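Local coordinates for protein putative methylthioribose-1-phosphate isomerase (Archaeoglobus fulgidus, PDB 1T5O) that probably interconverts methylthioribose 1-phosphate and methylthioribulose 1-phosphate, an aldose-ketose isomerisation in methionine biosynthesis, at residues A265-E273 / Y331-F341. Sequence-based numbering, arbitrary orientation.
Sequences APKATFDWE and YEVNVPKVLKF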
loop_
_atom_site.group_PDB
_atom_site.type_symbol
_atom_site.label_atom_id
_atom_site.label_comp_id
_atom_site.label_asym_id
_atom_site.label_seq_id
_atom_site.Cartn_x
_atom_site.Cartn_y
_atom_site.Cartn_z
ATOM N N ALA A 265 -19.962 -12.617 -5.398
ATOM C CA ALA A 265 -20.227 -12.078 -6.747
ATOM C C ALA A 265 -21.416 -12.757 -7.364
ATOM O O ALA A 265 -21.573 -13.958 -7.219
ATOM C CB ALA A 265 -19.022 -12.269 -7.662
ATOM N N PRO A 266 -22.246 -11.998 -8.103
ATOM C CA PRO A 266 -23.427 -12.579 -8.745
ATOM C C PRO A 266 -23.065 -13.399 -9.967
ATOM O O PRO A 266 -21.955 -13.313 -10.484
ATOM C CB PRO A 266 -24.279 -11.355 -9.099
ATOM C CG PRO A 266 -23.253 -10.345 -9.461
ATOM C CD PRO A 266 -22.145 -10.553 -8.397
ATOM N N LYS A 267 -24.021 -14.214 -10.411
ATOM C CA LYS A 267 -23.832 -15.080 -11.570
ATOM C C LYS A 267 -23.256 -14.329 -12.767
ATOM O O LYS A 267 -22.369 -14.833 -13.466
ATOM C CB LYS A 267 -25.179 -15.729 -11.965
ATOM C CG LYS A 267 -25.124 -16.613 -13.226
ATOM C CD LYS A 267 -26.460 -17.369 -13.422
ATOM C CE LYS A 267 -26.450 -18.176 -14.705
ATOM N NZ LYS A 267 -27.707 -18.978 -14.817
ATOM N N ALA A 268 -23.740 -13.115 -12.989
ATOM C CA ALA A 268 -23.306 -12.312 -14.131
ATOM C C ALA A 268 -21.807 -11.954 -14.138
ATOM O O ALA A 268 -21.268 -11.563 -15.168
ATOM C CB ALA A 268 -24.147 -11.035 -14.229
ATOM N N THR A 269 -21.136 -12.104 -13.005
ATOM C CA THR A 269 -19.707 -11.792 -12.948
ATOM C C THR A 269 -18.852 -12.988 -13.413
ATOM O O THR A 269 -17.651 -12.854 -13.693
ATOM C CB THR A 269 -19.353 -11.345 -11.521
ATOM O OG1 THR A 269 -20.049 -10.121 -11.260
ATOM C CG2 THR A 269 -17.869 -11.098 -11.347
ATOM N N PHE A 270 -19.476 -14.160 -13.516
ATOM C CA PHE A 270 -18.760 -15.332 -13.976
ATOM C C PHE A 270 -18.618 -15.254 -15.509
ATOM O O PHE A 270 -19.503 -14.749 -16.180
ATOM C CB PHE A 270 -19.500 -16.611 -13.592
ATOM C CG PHE A 270 -19.457 -16.908 -12.109
ATOM C CD1 PHE A 270 -20.131 -16.080 -11.190
ATOM C CD2 PHE A 270 -18.740 -17.998 -11.636
ATOM C CE1 PHE A 270 -20.082 -16.350 -9.800
ATOM C CE2 PHE A 270 -18.690 -18.275 -10.261
ATOM C CZ PHE A 270 -19.357 -17.460 -9.347
ATOM N N ASP A 271 -17.491 -15.733 -16.028
ATOM C CA ASP A 271 -17.181 -15.740 -17.477
ATOM C C ASP A 271 -16.582 -17.147 -17.602
ATOM O O ASP A 271 -15.393 -17.302 -17.886
ATOM C CB ASP A 271 -16.123 -14.660 -17.777
ATOM C CG ASP A 271 -15.954 -14.374 -19.276
ATOM O OD1 ASP A 271 -16.590 -15.042 -20.133
ATOM O OD2 ASP A 271 -15.175 -13.462 -19.596
ATOM N N TRP A 272 -17.437 -18.159 -17.422
ATOM C CA TRP A 272 -17.004 -19.555 -17.357
ATOM C C TRP A 272 -16.469 -20.236 -18.603
ATOM O O TRP A 272 -15.960 -21.360 -18.506
ATOM C CB TRP A 272 -18.123 -20.415 -16.735
ATOM C CG TRP A 272 -17.614 -21.548 -15.865
ATOM C CD1 TRP A 272 -17.777 -22.882 -16.077
ATOM C CD2 TRP A 272 -16.858 -21.424 -14.648
ATOM N NE1 TRP A 272 -17.165 -23.602 -15.071
ATOM C CE2 TRP A 272 -16.596 -22.728 -14.183
ATOM C CE3 TRP A 272 -16.377 -20.331 -13.911
ATOM C CZ2 TRP A 272 -15.868 -22.980 -13.008
ATOM C CZ3 TRP A 272 -15.650 -20.579 -12.735
ATOM C CH2 TRP A 272 -15.407 -21.905 -12.304
ATOM N N GLU A 273 -16.587 -19.585 -19.764
ATOM C CA GLU A 273 -16.026 -20.155 -20.982
ATOM C C GLU A 273 -14.506 -19.869 -21.020
ATOM O O GLU A 273 -13.757 -20.484 -21.762
ATOM C CB GLU A 273 -16.677 -19.520 -22.213
ATOM C CG GLU A 273 -18.160 -19.865 -22.378
ATOM C CD GLU A 273 -18.398 -21.331 -22.723
ATOM O OE1 GLU A 273 -17.419 -22.100 -22.859
ATOM O OE2 GLU A 273 -19.575 -21.717 -22.862
ATOM N N TYR A 331 -14.896 -26.417 -7.952
ATOM C CA TYR A 331 -15.640 -25.439 -8.722
ATOM C C TYR A 331 -16.028 -25.912 -10.124
ATOM O O TYR A 331 -17.103 -25.575 -10.598
ATOM C CB TYR A 331 -14.852 -24.122 -8.776
ATOM C CG TYR A 331 -14.675 -23.509 -7.390
ATOM C CD1 TYR A 331 -13.397 -23.263 -6.862
ATOM C CD2 TYR A 331 -15.788 -23.201 -6.604
ATOM C CE1 TYR A 331 -13.241 -22.716 -5.564
ATOM C CE2 TYR A 331 -15.647 -22.662 -5.314
ATOM C CZ TYR A 331 -14.375 -22.421 -4.797
ATOM O OH TYR A 331 -14.256 -21.893 -3.520
ATOM N N GLU A 332 -15.175 -26.723 -10.745
ATOM C CA GLU A 332 -15.431 -27.246 -12.087
ATOM C C GLU A 332 -16.750 -28.020 -12.073
ATOM O O GLU A 332 -17.471 -28.068 -13.069
ATOM C CB GLU A 332 -14.295 -28.178 -12.514
ATOM C CG GLU A 332 -14.127 -28.282 -14.020
ATOM C CD GLU A 332 -13.560 -27.004 -14.649
ATOM O OE1 GLU A 332 -12.632 -26.392 -14.071
ATOM O OE2 GLU A 332 -14.027 -26.618 -15.738
ATOM N N VAL A 333 -17.052 -28.641 -10.942
ATOM C CA VAL A 333 -18.308 -29.369 -10.814
ATOM C C VAL A 333 -19.438 -28.479 -10.274
ATOM O O VAL A 333 -20.520 -28.420 -10.852
ATOM C CB VAL A 333 -18.189 -30.595 -9.847
ATOM C CG1 VAL A 333 -19.556 -31.248 -9.671
ATOM C CG2 VAL A 333 -17.219 -31.625 -10.389
ATOM N N ASN A 334 -19.174 -27.764 -9.186
ATOM C CA ASN A 334 -20.210 -26.979 -8.523
ATOM C C ASN A 334 -20.650 -25.640 -9.059
ATOM O O ASN A 334 -21.781 -25.222 -8.797
ATOM C CB ASN A 334 -19.868 -26.843 -7.038
ATOM C CG ASN A 334 -19.769 -28.188 -6.359
ATOM O OD1 ASN A 334 -20.466 -29.115 -6.740
ATOM N ND2 ASN A 334 -18.914 -28.300 -5.346
ATOM N N VAL A 335 -19.781 -24.963 -9.793
ATOM C CA VAL A 335 -20.153 -23.679 -10.367
ATOM C C VAL A 335 -21.272 -23.898 -11.405
ATOM O O VAL A 335 -22.312 -23.234 -11.342
ATOM C CB VAL A 335 -18.919 -22.981 -10.980
ATOM C CG1 VAL A 335 -19.334 -21.882 -11.969
ATOM C CG2 VAL A 335 -18.080 -22.355 -9.832
ATOM N N PRO A 336 -21.087 -24.841 -12.354
ATOM C CA PRO A 336 -22.151 -25.076 -13.350
ATOM C C PRO A 336 -23.437 -25.553 -12.673
ATOM O O PRO A 336 -24.543 -25.143 -13.032
ATOM C CB PRO A 336 -21.557 -26.159 -14.257
ATOM C CG PRO A 336 -20.094 -25.932 -14.167
ATOM C CD PRO A 336 -19.881 -25.627 -12.684
ATOM N N LYS A 337 -23.287 -26.418 -11.677
ATOM C CA LYS A 337 -24.442 -26.942 -10.960
ATOM C C LYS A 337 -25.249 -25.850 -10.246
ATOM O O LYS A 337 -26.459 -25.715 -10.454
ATOM C CB LYS A 337 -23.989 -27.997 -9.938
ATOM C CG LYS A 337 -25.136 -28.671 -9.218
ATOM C CD LYS A 337 -24.693 -29.443 -7.967
ATOM C CE LYS A 337 -25.892 -29.666 -7.040
ATOM N NZ LYS A 337 -25.580 -30.341 -5.739
ATOM N N VAL A 338 -24.584 -25.057 -9.405
ATOM C CA VAL A 338 -25.277 -24.010 -8.658
ATOM C C VAL A 338 -25.818 -22.841 -9.503
ATOM O O VAL A 338 -26.920 -22.320 -9.232
ATOM C CB VAL A 338 -24.367 -23.416 -7.556
ATOM C CG1 VAL A 338 -25.125 -22.325 -6.805
ATOM C CG2 VAL A 338 -23.923 -24.529 -6.576
ATOM N N LEU A 339 -25.039 -22.412 -10.493
ATOM C CA LEU A 339 -25.450 -21.294 -11.332
ATOM C C LEU A 339 -26.377 -21.749 -12.460
ATOM O O LEU A 339 -26.806 -20.946 -13.286
ATOM C CB LEU A 339 -24.224 -20.583 -11.910
ATOM C CG LEU A 339 -23.291 -19.941 -10.874
ATOM C CD1 LEU A 339 -22.188 -19.156 -11.610
ATOM C CD2 LEU A 339 -24.097 -19.017 -9.935
ATOM N N LYS A 340 -26.668 -23.043 -12.465
ATOM C CA LYS A 340 -27.538 -23.674 -13.449
ATOM C C LYS A 340 -27.119 -23.434 -14.894
ATOM O O LYS A 340 -27.937 -23.006 -15.709
ATOM C CB LYS A 340 -28.978 -23.202 -13.262
ATOM C CG LYS A 340 -29.525 -23.382 -11.861
ATOM C CD LYS A 340 -30.855 -22.644 -11.744
ATOM C CE LYS A 340 -31.331 -22.499 -10.302
ATOM N NZ LYS A 340 -32.051 -23.708 -9.813
ATOM N N PHE A 341 -25.855 -23.698 -15.211
ATOM C CA PHE A 341 -25.367 -23.532 -16.574
ATOM C C PHE A 341 -26.004 -24.651 -17.405
ATOM O O PHE A 341 -26.551 -25.592 -16.778
ATOM C CB PHE A 341 -23.841 -23.659 -16.634
ATOM C CG PHE A 341 -23.096 -22.444 -16.144
ATOM C CD1 PHE A 341 -21.756 -22.545 -15.781
ATOM C CD2 PHE A 341 -23.717 -21.203 -16.070
ATOM C CE1 PHE A 341 -21.039 -21.428 -15.349
ATOM C CE2 PHE A 341 -23.010 -20.075 -15.642
ATOM C CZ PHE A 341 -21.661 -20.187 -15.278
HETATM O O HOH W 1 -16.940 -26.379 -15.163
#
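The C-terminal helix 331-338 of this Rossmann-like domain is docked onto the loop that leaves strand 261-264, with Trp272 and Phe270 meeting Val335 and Leu339 one helical turn apart. Each aromatic ring receives a methyl group over its centre, a pair of CH-pi contacts: Val335 CG1 stands 3.5 Å from the centroid of the Trp272 six-membered ring, and Leu339 CD1 lies equally near that of Phe270, 10° off the ring normal. The other branch of Val335, CG2, reaches Trp272 CH2 at 3.7 Å, so both methyls lie on the same side of the benzo ring. At the pyrrole end, Trp272 NE1 donates to a water 2.8 Å away in the ring plane; that water in turn donates to Glu332 O and OE2, tying the indole to the first turn of the helix. Beyond the helix, Lys340 adopts positive phi in a Schellman motif, and the chain brings Phe341 back beside Trp272, the ring planes oblique at 44° to the five-membered ring and Phe341 CE1 3.4 Å from Trp272 CB. Lys267, fully extended from chi1 177° onward, runs alongside Leu339 and Phe341, and Lys267 NZ donates a hydrogen bond to Leu339 O at 2.7 Å, almost in line with the carbonyl bond. Deeper in, Val335 and Phe270 both rest on Leu320 of strand 319-322, while Ile236 of strand 235-237 backs the two aromatics and Ile327 of edge strand 325-327 lies beneath Val335 and Leu339.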